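Local structure of tyrosine aminotransferase (4IX8) at residues 52-56 against 406-410; 110-114 against 325-329; 162-166 against 203-208. The protein probably catalyses the pyridoxal-phosphate-dependent transfer of an amino group from L-tyrosine to 2-oxoglutarate. All blocks are in the same frame, centred on the assembly; numbering follows the deposited sequence.

Contact 1: residues 52-56 against 406-410; sequences PLNNL and LPGEI
Pro52 and Ile410 bring the two backbones nearest each other, with Pro52 CA 6.0 Å from Ile410 CA, where the short helix 52-56 near the N-terminus lies beside the end of strand 403-407 and the 3-10 turn that follows it. In aminotransferases of this family the two ends of the chain usually build the small domain together, and this pairing agrees with that: strand 403-407 belongs to the mixed sheet that also holds strands 70-71, 416-420, 374-379 and 364-365. The interface is apolar, with 290 Å² buried over both sides.

Leu56 meets three residues of the other segment through one methyl. Its CG is anti to the backbone N (chi1 -177°), which carries CD2 across the gap; Leu56 CD2 lies 3.5 Å from Leu406 CD2, and the two leucines cross obliquely. The same methyl meets the Pro407 ring tip to tip, with Leu56 CD2 3.8 Å from Pro407 CD. The third, looser neighbour is Ile410. Tyr394 of helix 390-401 also touches Leu56, while Asp390 and Met391 of that helix pack on Pro407; Leu406 is tied by backbone hydrogen bonds to Arg418 of the adjacent strand.

Ile410 serves the first turn of the helix with separate branches. With chi1 at -65° its CG2 is anti to the backbone N and sits against the backbone of Leu53, 4.0 Å from Leu53 N and 4.2 Å from Leu53 CB. The CD1 end turns instead to the proline, with Ile410 CD1 4.0 Å from Pro52 CB. The next ring atom, Pro52 CG, lies 3.8 Å from the carbonyl oxygen Ile410 O.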
ATOM      1  N   PRO A  52       3.052   9.729  14.324  1.00 62.13           N
ATOM      2  CA  PRO A  52       3.000  10.089  15.752  1.00 56.09           C
ATOM      3  C   PRO A  52       1.858   9.362  16.501  1.00 50.31           C
ATOM      4  O   PRO A  52       2.021   9.035  17.689  1.00 47.95           O
ATOM      5  CB  PRO A  52       2.805  11.621  15.729  1.00 59.98           C
ATOM      6  CG  PRO A  52       2.125  11.927  14.392  1.00 56.69           C
ATOM      7  CD  PRO A  52       2.331  10.706  13.479  1.00 57.36           C
ATOM      8  N   LEU A  53       0.728   9.168  15.813  1.00 60.56           N
ATOM      9  CA  LEU A  53      -0.435   8.410  16.307  1.00 67.40           C
ATOM     10  C   LEU A  53      -0.015   7.006  16.778  1.00 76.43           C
ATOM     11  O   LEU A  53      -0.203   6.652  17.944  1.00 84.64           O
ATOM     12  CB  LEU A  53      -1.522   8.343  15.216  1.00 68.03           C
ATOM     13  CG  LEU A  53      -2.970   7.956  15.574  1.00 77.83           C
ATOM     14  CD1 LEU A  53      -3.974   8.251  14.419  1.00 70.45           C
ATOM     15  CD2 LEU A  53      -3.075   6.505  16.034  1.00 82.58           C
ATOM     16  N   ASN A  54       0.520   6.195  15.870  1.00 77.96           N
ATOM     17  CA  ASN A  54       1.029   4.871  16.232  1.00 80.61           C
ATOM     18  C   ASN A  54       2.027   4.935  17.402  1.00 78.62           C
ATOM     19  O   ASN A  54       2.007   4.098  18.305  1.00 77.31           O
ATOM     20  CB  ASN A  54       1.695   4.209  15.009  1.00 79.46           C
ATOM     21  N   ASN A  55       2.890   5.945  17.382  1.00 76.37           N
ATOM     22  CA  ASN A  55       3.941   6.078  18.385  1.00 85.61           C
ATOM     23  C   ASN A  55       3.344   6.293  19.762  1.00 95.83           C
ATOM     24  O   ASN A  55       3.903   5.853  20.778  1.00100.76           O
ATOM     25  CB  ASN A  55       4.868   7.244  18.024  1.00 85.24           C
ATOM     26  CG  ASN A  55       6.009   7.409  18.997  1.00 88.69           C
ATOM     27  OD1 ASN A  55       6.290   6.514  19.788  1.00100.46           O
ATOM     28  ND2 ASN A  55       6.693   8.549  18.932  1.00 83.26           N
ATOM     29  N   LEU A  56       2.176   6.935  19.775  1.00 92.33           N
ATOM     30  CA  LEU A  56       1.504   7.277  21.014  1.00 80.97           C
ATOM     31  C   LEU A  56       1.198   5.987  21.739  1.00 75.43           C
ATOM     32  O   LEU A  56       1.463   5.858  22.930  1.00 71.22           O
ATOM     33  CB  LEU A  56       0.237   8.080  20.726  1.00 71.83           C
ATOM     34  CG  LEU A  56      -0.549   8.583  21.926  1.00 65.79           C
ATOM     35  CD1 LEU A  56       0.361   9.253  22.924  1.00 60.79           C
ATOM     36  CD2 LEU A  56      -1.614   9.547  21.434  1.00 66.67           C
ATOM     37  N   LEU A 406      -7.352  11.532  21.981  1.00 53.56           N
ATOM     38  CA  LEU A 406      -6.070  11.821  21.337  1.00 49.71           C
ATOM     39  C   LEU A 406      -5.803  13.297  21.525  1.00 45.35           C
ATOM     40  O   LEU A 406      -6.668  14.109  21.248  1.00 43.18           O
ATOM     41  CB  LEU A 406      -6.070  11.466  19.845  1.00 39.74           C
ATOM     42  CG  LEU A 406      -6.075   9.973  19.490  1.00 42.69           C
ATOM     43  CD1 LEU A 406      -6.163   9.799  17.988  1.00 37.58           C
ATOM     44  CD2 LEU A 406      -4.837   9.275  20.048  1.00 40.84           C
ATOM     45  N   PRO A 407      -4.592  13.650  21.959  1.00 44.66           N
ATOM     46  CA  PRO A 407      -4.236  15.060  22.071  1.00 40.23           C
ATOM     47  C   PRO A 407      -4.077  15.673  20.697  1.00 40.21           C
ATOM     48  O   PRO A 407      -3.579  14.967  19.810  1.00 40.38           O
ATOM     49  CB  PRO A 407      -2.899  15.022  22.804  1.00 47.94           C
ATOM     50  CG  PRO A 407      -2.307  13.687  22.432  1.00 45.62           C
ATOM     51  CD  PRO A 407      -3.468  12.762  22.315  1.00 47.83           C
ATOM     52  N   GLY A 408      -4.479  16.934  20.522  1.00 36.97           N
ATOM     53  CA  GLY A 408      -4.444  17.593  19.218  1.00 36.31           C
ATOM     54  C   GLY A 408      -3.071  17.864  18.663  1.00 38.57           C
ATOM     55  O   GLY A 408      -2.916  18.133  17.463  1.00 41.66           O
ATOM     56  N   GLU A 409      -2.084  17.819  19.550  1.00 49.73           N
ATOM     57  CA  GLU A 409      -0.662  17.840  19.183  1.00 50.52           C
ATOM     58  C   GLU A 409      -0.383  16.875  18.024  1.00 49.75           C
ATOM     59  O   GLU A 409       0.232  17.223  17.039  1.00 56.07           O
ATOM     60  CB  GLU A 409       0.166  17.441  20.398  1.00 57.62           C
ATOM     61  CG  GLU A 409       1.519  18.062  20.507  1.00 68.89           C
ATOM     62  CD  GLU A 409       2.290  17.527  21.715  1.00 79.42           C
ATOM     63  OE1 GLU A 409       3.256  16.758  21.472  1.00 80.94           O
ATOM     64  OE2 GLU A 409       1.919  17.833  22.884  1.00 80.32           O
ATOM     65  N   ILE A 410      -0.887  15.657  18.151  1.00 47.93           N
ATOM     66  CA  ILE A 410      -0.742  14.612  17.146  1.00 44.72           C
ATOM     67  C   ILE A 410      -1.136  15.075  15.749  1.00 40.51           C
ATOM     68  O   ILE A 410      -0.636  14.549  14.761  1.00 36.38           O
ATOM     69  CB  ILE A 410      -1.625  13.376  17.547  1.00 48.36           C
ATOM     70  CG1 ILE A 410      -1.097  12.768  18.832  1.00 55.56           C
ATOM     71  CG2 ILE A 410      -1.654  12.307  16.505  1.00 60.36           C
ATOM     72  CD1 ILE A 410       0.368  12.373  18.792  1.00 61.93           C
TER

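Contact 2: residues 110-114 against 325-329; sequences GADNL and QEAIA
The side-chain amide of Asn113 and the carboxylate of Glu326 lie almost in one plane, 10° apart, with the Ala329 methyl over one face of the amide: Ala329 CB is 3.9 Å from Asn113 CG. Within the amide plane, Asn113 ND2 donates to Glu326 OE1 at 2.6 Å (149° at the hydrogen), and OE1 receives it on its syn lone pair, the side of OE2. Water 1 gives one hydrogen bond to Asn113 OD1 and one to Glu326 OE1, spanning the pair a second time. The other carboxylate oxygen, Glu326 OE2, forms a salt bridge with Arg330.

The second flat group is the amide of Gln325. The N-terminal end of helix 112-122 packs against the middle of helix 322-331, and there Gln325 OE1 accepts the backbone N-H of the N-cap residue Ala111; Ala111 N to Gln325 OE1 is 2.8 Å and nearly straight, 174° at the hydrogen, although the donor is tilted from the carbonyl plane. Gln325 NE2 is bound to Val320 O, so both ends of the amide are used.

Beside the polar groups, Leu114 crosses Gln325 at about a right angle. Its methyls part: Leu114 CD2 is 3.8 Å from Gln325 CG and Leu114 CD1 is 3.8 Å from Ile328 CG2. Ile142 of strand 140-143 touches both Leu114 and Gln325.

Chemically, helix 322-331 supplies both acceptors of the direct bonds and helix 112-122, with the loop leading into it, both donors. Arg330, the Asn113 amide and the water together probably keep the Glu326 carboxylate ionised and limit its rotation.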
ATOM      1  N   GLY A 110      -5.103   0.713 -12.139  1.00 32.26           N
ATOM      2  CA  GLY A 110      -6.460   0.332 -11.800  1.00 34.33           C
ATOM      3  C   GLY A 110      -7.149  -0.341 -12.975  1.00 36.80           C
ATOM      4  O   GLY A 110      -6.784  -0.155 -14.143  1.00 43.45           O
ATOM      5  N   ALA A 111      -8.121  -1.172 -12.655  1.00 35.68           N
ATOM      6  CA  ALA A 111      -8.953  -1.837 -13.654  1.00 37.56           C
ATOM      7  C   ALA A 111      -9.742  -0.781 -14.429  1.00 45.63           C
ATOM      8  O   ALA A 111     -10.276   0.159 -13.823  1.00 41.41           O
ATOM      9  CB  ALA A 111      -9.878  -2.796 -12.985  1.00 38.43           C
ATOM     10  N   ASP A 112      -9.782  -0.912 -15.757  1.00 41.80           N
ATOM     11  CA  ASP A 112     -10.526   0.017 -16.602  1.00 42.13           C
ATOM     12  C   ASP A 112     -11.946   0.260 -16.086  1.00 45.62           C
ATOM     13  O   ASP A 112     -12.392   1.412 -16.021  1.00 44.63           O
ATOM     14  CB  ASP A 112     -10.650  -0.503 -18.038  1.00 41.98           C
ATOM     15  CG  ASP A 112      -9.343  -0.475 -18.800  1.00 51.64           C
ATOM     16  OD1 ASP A 112      -8.319  -0.013 -18.259  1.00 44.78           O
ATOM     17  OD2 ASP A 112      -9.354  -0.904 -19.972  1.00 58.42           O
ATOM     18  N   ASN A 113     -12.661  -0.813 -15.734  1.00 41.36           N
ATOM     19  CA  ASN A 113     -14.096  -0.663 -15.458  1.00 47.59           C
ATOM     20  C   ASN A 113     -14.317   0.131 -14.184  1.00 40.56           C
ATOM     21  O   ASN A 113     -15.178   1.006 -14.161  1.00 45.02           O
ATOM     22  CB  ASN A 113     -14.835  -2.017 -15.410  1.00 43.91           C
ATOM     23  CG  ASN A 113     -14.304  -2.969 -14.359  1.00 46.76           C
ATOM     24  OD1 ASN A 113     -13.207  -2.787 -13.814  1.00 41.62           O
ATOM     25  ND2 ASN A 113     -15.064  -4.031 -14.100  1.00 44.61           N
ATOM     26  N   LEU A 114     -13.489  -0.083 -13.164  1.00 42.15           N
ATOM     27  CA  LEU A 114     -13.623   0.680 -11.909  1.00 47.35           C
ATOM     28  C   LEU A 114     -13.271   2.161 -12.154  1.00 42.62           C
ATOM     29  O   LEU A 114     -13.935   3.076 -11.654  1.00 37.03           O
ATOM     30  CB  LEU A 114     -12.716   0.113 -10.789  1.00 41.43           C
ATOM     31  CG  LEU A 114     -12.752   0.885  -9.440  1.00 36.52           C
ATOM     32  CD1 LEU A 114     -14.176   0.943  -8.928  1.00 35.82           C
ATOM     33  CD2 LEU A 114     -11.856   0.284  -8.380  1.00 34.14           C
ATOM     34  N   GLN A 325     -11.691  -4.371  -6.502  1.00 37.66           N
ATOM     35  CA  GLN A 325     -11.875  -3.447  -7.620  1.00 36.77           C
ATOM     36  C   GLN A 325     -13.083  -3.887  -8.453  1.00 38.51           C
ATOM     37  O   GLN A 325     -13.944  -3.082  -8.787  1.00 39.15           O
ATOM     38  CB  GLN A 325     -10.609  -3.393  -8.501  1.00 36.34           C
ATOM     39  CG  GLN A 325      -9.422  -2.587  -7.943  1.00 34.58           C
ATOM     40  CD  GLN A 325      -8.357  -2.297  -9.005  1.00 41.67           C
ATOM     41  OE1 GLN A 325      -8.590  -1.509  -9.928  1.00 36.88           O
ATOM     42  NE2 GLN A 325      -7.196  -2.974  -8.908  1.00 34.22           N
ATOM     43  N   GLU A 326     -13.184  -5.169  -8.766  1.00 39.99           N
ATOM     44  CA  GLU A 326     -14.354  -5.629  -9.514  1.00 41.85           C
ATOM     45  C   GLU A 326     -15.605  -5.553  -8.627  1.00 42.27           C
ATOM     46  O   GLU A 326     -16.663  -5.086  -9.088  1.00 46.83           O
ATOM     47  CB  GLU A 326     -14.124  -7.063 -10.055  1.00 43.51           C
ATOM     48  CG  GLU A 326     -15.315  -7.727 -10.763  1.00 47.66           C
ATOM     49  CD  GLU A 326     -15.819  -6.967 -11.971  1.00 47.25           C
ATOM     50  OE1 GLU A 326     -15.120  -6.030 -12.418  1.00 48.12           O
ATOM     51  OE2 GLU A 326     -16.911  -7.304 -12.480  1.00 48.14           O
ATOM     52  N   ALA A 327     -15.502  -5.945  -7.358  1.00 41.83           N
ATOM     53  CA  ALA A 327     -16.691  -5.899  -6.485  1.00 43.58           C
ATOM     54  C   ALA A 327     -17.245  -4.485  -6.383  1.00 44.41           C
ATOM     55  O   ALA A 327     -18.457  -4.269  -6.444  1.00 42.48           O
ATOM     56  CB  ALA A 327     -16.376  -6.433  -5.080  1.00 41.97           C
ATOM     57  N   ILE A 328     -16.349  -3.515  -6.288  1.00 39.74           N
ATOM     58  CA  ILE A 328     -16.764  -2.120  -6.127  1.00 40.05           C
ATOM     59  C   ILE A 328     -17.222  -1.586  -7.476  1.00 39.57           C
ATOM     60  O   ILE A 328     -18.143  -0.758  -7.548  1.00 41.76           O
ATOM     61  CB  ILE A 328     -15.613  -1.250  -5.558  1.00 36.89           C
ATOM     62  CG1 ILE A 328     -15.345  -1.643  -4.115  1.00 36.41           C
ATOM     63  CG2 ILE A 328     -15.951   0.231  -5.614  1.00 36.12           C
ATOM     64  CD1 ILE A 328     -14.052  -1.133  -3.588  1.00 34.80           C
ATOM     65  N   ALA A 329     -16.617  -2.089  -8.551  1.00 41.39           N
ATOM     66  CA  ALA A 329     -17.049  -1.691  -9.891  1.00 45.02           C
ATOM     67  C   ALA A 329     -18.506  -2.123 -10.124  1.00 46.78           C
ATOM     68  O   ALA A 329     -19.270  -1.449 -10.814  1.00 43.78           O
ATOM     69  CB  ALA A 329     -16.140  -2.306 -10.962  1.00 43.48           C
TER
HETATM   70  O   HOH W   1     -12.364  -5.262 -12.325  1.00 41.51           O

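Contact 3: residues 162-166 against 203-208; sequences DNILV and AAGMVD
Leu165 and Asn163 point from the same face of strand 163-168 and meet the segment 203-208 in two different ways, one apolar and one polar. The strand lies within the large mixed sheet of the fold type I aminotransferase domain, between its parallel neighbours 211-217 and 184-191. Residues 203-208 come from the end of helix 200-204, pass through a type I turn from Ala204 to Val207, and lead into strand 211-217.

Leu165 lies against the flank of that turn, its methyls forked. The side chain meets Val207 at about a right angle, Leu165 CD1 lying 3.7 Å from Val207 CG2. The same methyl is 3.8 Å from Ala203 O, which also accepts the backbone N-H of Met206. The other branch rests at the root of Met206, with Leu165 CD2 3.9 Å from Met206 CB, while the rest of the methionine chain leads away. Phe238 and His242 of helix 229-242 touch Ala203 and Val207 respectively.

The two planes of the polar pair are nearly perpendicular: the amide of Asn163 and the carboxylate of Asp208 stand 82° apart. Asn163 ND2 gives a hydrogen bond to Asp208 OD1 of 3.1 Å, 156° at the hydrogen. The acceptor lies in the amide plane, but the donor approaches on the syn side 27° out of the carboxylate plane. Both groups have other partners, which would restrict their rotation. Asp208 OD2 forms a salt bridge with Arg186 of strand 184-191, Asn163 OD1 is bonded to Thr211 OG1, and Asp208 OD1, besides the Asn163 amide, takes the backbone N-H of His210.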
ATOM      1  N   ASP A 162      11.239  20.805  -1.457  1.00 22.12           N
ATOM      2  CA  ASP A 162       9.988  21.490  -1.760  1.00 21.85           C
ATOM      3  C   ASP A 162       9.142  21.590  -0.497  1.00 25.48           C
ATOM      4  O   ASP A 162       9.410  20.894   0.501  1.00 24.53           O
ATOM      5  CB  ASP A 162       9.209  20.739  -2.826  1.00 24.40           C
ATOM      6  CG  ASP A 162       9.813  20.916  -4.214  1.00 33.37           C
ATOM      7  OD1 ASP A 162      10.574  21.884  -4.382  1.00 25.72           O
ATOM      8  OD2 ASP A 162       9.480  20.133  -5.147  1.00 25.50           O
ATOM      9  N   ASN A 163       8.117  22.427  -0.553  1.00 25.71           N
ATOM     10  CA  ASN A 163       7.116  22.458   0.506  1.00 25.92           C
ATOM     11  C   ASN A 163       5.685  22.442  -0.031  1.00 26.58           C
ATOM     12  O   ASN A 163       5.468  22.783  -1.176  1.00 24.69           O
ATOM     13  CB  ASN A 163       7.352  23.679   1.383  1.00 22.43           C
ATOM     14  CG  ASN A 163       7.098  25.012   0.646  1.00 31.08           C
ATOM     15  OD1 ASN A 163       5.952  25.493   0.575  1.00 25.40           O
ATOM     16  ND2 ASN A 163       8.186  25.663   0.185  1.00 31.23           N
ATOM     17  N   ILE A 164       4.729  21.987   0.788  1.00 25.64           N
ATOM     18  CA  ILE A 164       3.297  22.122   0.490  1.00 26.64           C
ATOM     19  C   ILE A 164       2.573  22.752   1.669  1.00 27.64           C
ATOM     20  O   ILE A 164       3.043  22.666   2.802  1.00 23.25           O
ATOM     21  CB  ILE A 164       2.616  20.788   0.165  1.00 24.07           C
ATOM     22  CG1 ILE A 164       2.876  19.763   1.260  1.00 24.52           C
ATOM     23  CG2 ILE A 164       3.120  20.237  -1.152  1.00 27.85           C
ATOM     24  CD1 ILE A 164       2.020  18.526   1.079  1.00 24.66           C
ATOM     25  N   LEU A 165       1.454  23.420   1.383  1.00 27.23           N
ATOM     26  CA  LEU A 165       0.640  24.052   2.397  1.00 27.71           C
ATOM     27  C   LEU A 165      -0.415  23.060   2.791  1.00 24.85           C
ATOM     28  O   LEU A 165      -1.186  22.630   1.949  1.00 25.48           O
ATOM     29  CB  LEU A 165       0.007  25.366   1.905  1.00 24.62           C
ATOM     30  CG  LEU A 165       1.004  26.459   1.485  1.00 32.10           C
ATOM     31  CD1 LEU A 165       0.304  27.772   1.226  1.00 32.86           C
ATOM     32  CD2 LEU A 165       2.017  26.686   2.510  1.00 29.99           C
ATOM     33  N   VAL A 166      -0.416  22.691   4.073  1.00 28.35           N
ATOM     34  CA  VAL A 166      -1.348  21.693   4.639  1.00 26.51           C
ATOM     35  C   VAL A 166      -2.075  22.271   5.859  1.00 24.31           C
ATOM     36  O   VAL A 166      -1.460  22.969   6.676  1.00 26.62           O
ATOM     37  CB  VAL A 166      -0.643  20.443   5.087  1.00 22.90           C
ATOM     38  CG1 VAL A 166      -1.657  19.404   5.577  1.00 25.50           C
ATOM     39  CG2 VAL A 166       0.219  19.885   3.941  1.00 26.70           C
ATOM     40  N   ALA A 203      -2.039  32.175   5.064  1.00 33.00           N
ATOM     41  CA  ALA A 203      -1.461  31.213   4.142  1.00 27.74           C
ATOM     42  C   ALA A 203      -0.706  31.890   3.010  1.00 30.72           C
ATOM     43  O   ALA A 203       0.293  31.362   2.528  1.00 37.26           O
ATOM     44  CB  ALA A 203      -2.536  30.343   3.569  1.00 31.10           C
ATOM     45  N   ALA A 204      -1.181  33.053   2.583  1.00 30.55           N
ATOM     46  CA  ALA A 204      -0.552  33.773   1.489  1.00 37.64           C
ATOM     47  C   ALA A 204       0.923  34.082   1.760  1.00 40.58           C
ATOM     48  O   ALA A 204       1.739  33.994   0.858  1.00 42.70           O
ATOM     49  CB  ALA A 204      -1.307  35.056   1.217  1.00 29.96           C
ATOM     50  N   GLY A 205       1.272  34.364   3.012  1.00 38.57           N
ATOM     51  CA  GLY A 205       2.631  34.744   3.380  1.00 29.50           C
ATOM     52  C   GLY A 205       3.557  33.541   3.446  1.00 28.91           C
ATOM     53  O   GLY A 205       4.762  33.676   3.645  1.00 30.69           O
ATOM     54  N   MET A 206       2.994  32.353   3.322  1.00 27.87           N
ATOM     55  CA  MET A 206       3.794  31.142   3.423  1.00 33.82           C
ATOM     56  C   MET A 206       4.229  30.586   2.066  1.00 34.11           C
ATOM     57  O   MET A 206       4.954  29.582   2.010  1.00 31.00           O
ATOM     58  CB  MET A 206       3.018  30.067   4.146  1.00 26.23           C
ATOM     59  CG  MET A 206       2.753  30.409   5.577  1.00 28.34           C
ATOM     60  SD  MET A 206       1.728  29.071   6.203  1.00 38.29           S
ATOM     61  CE  MET A 206       1.305  29.792   7.819  1.00 41.82           C
ATOM     62  N   VAL A 207       3.692  31.152   0.991  1.00 25.92           N
ATOM     63  CA  VAL A 207       3.969  30.659  -0.357  1.00 30.97           C
ATOM     64  C   VAL A 207       5.310  31.186  -0.848  1.00 28.85           C
ATOM     65  O   VAL A 207       5.575  32.379  -0.783  1.00 26.42           O
ATOM     66  CB  VAL A 207       2.872  31.070  -1.347  1.00 30.31           C
ATOM     67  CG1 VAL A 207       3.182  30.551  -2.748  1.00 32.43           C
ATOM     68  CG2 VAL A 207       1.517  30.536  -0.886  1.00 31.30           C
ATOM     69  N   ASP A 208       6.178  30.288  -1.298  1.00 31.16           N
ATOM     70  CA  ASP A 208       7.395  30.750  -1.955  1.00 31.40           C
ATOM     71  C   ASP A 208       7.663  29.916  -3.207  1.00 28.95           C
ATOM     72  O   ASP A 208       6.818  29.103  -3.614  1.00 35.96           O
ATOM     73  CB  ASP A 208       8.572  30.739  -0.980  1.00 25.51           C
ATOM     74  CG  ASP A 208       8.871  29.375  -0.429  1.00 25.23           C
ATOM     75  OD1 ASP A 208       8.740  28.354  -1.168  1.00 27.99           O
ATOM     76  OD2 ASP A 208       9.328  29.325   0.729  1.00 32.34           O
TER

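Overall arrangement
The three contacts are nested along the chain: contact 3 falls inside the loop closed by contact 2, and contact 2 inside that closed by contact 1. They are separate in space. Contacts 1 and 2 lie on opposite sides of the chain's centre, their own centres 35 Å apart; contacts 2 and 3 are 36 Å apart between centres. Contacts 1 and 3 are closer, 24 Å between centres and about 10 Å between nearest atoms. Lys282, predicted to carry the pyridoxal phosphate, has no modelled position. In contact 2, Ile328 touches Thr280, two residues before Lys282.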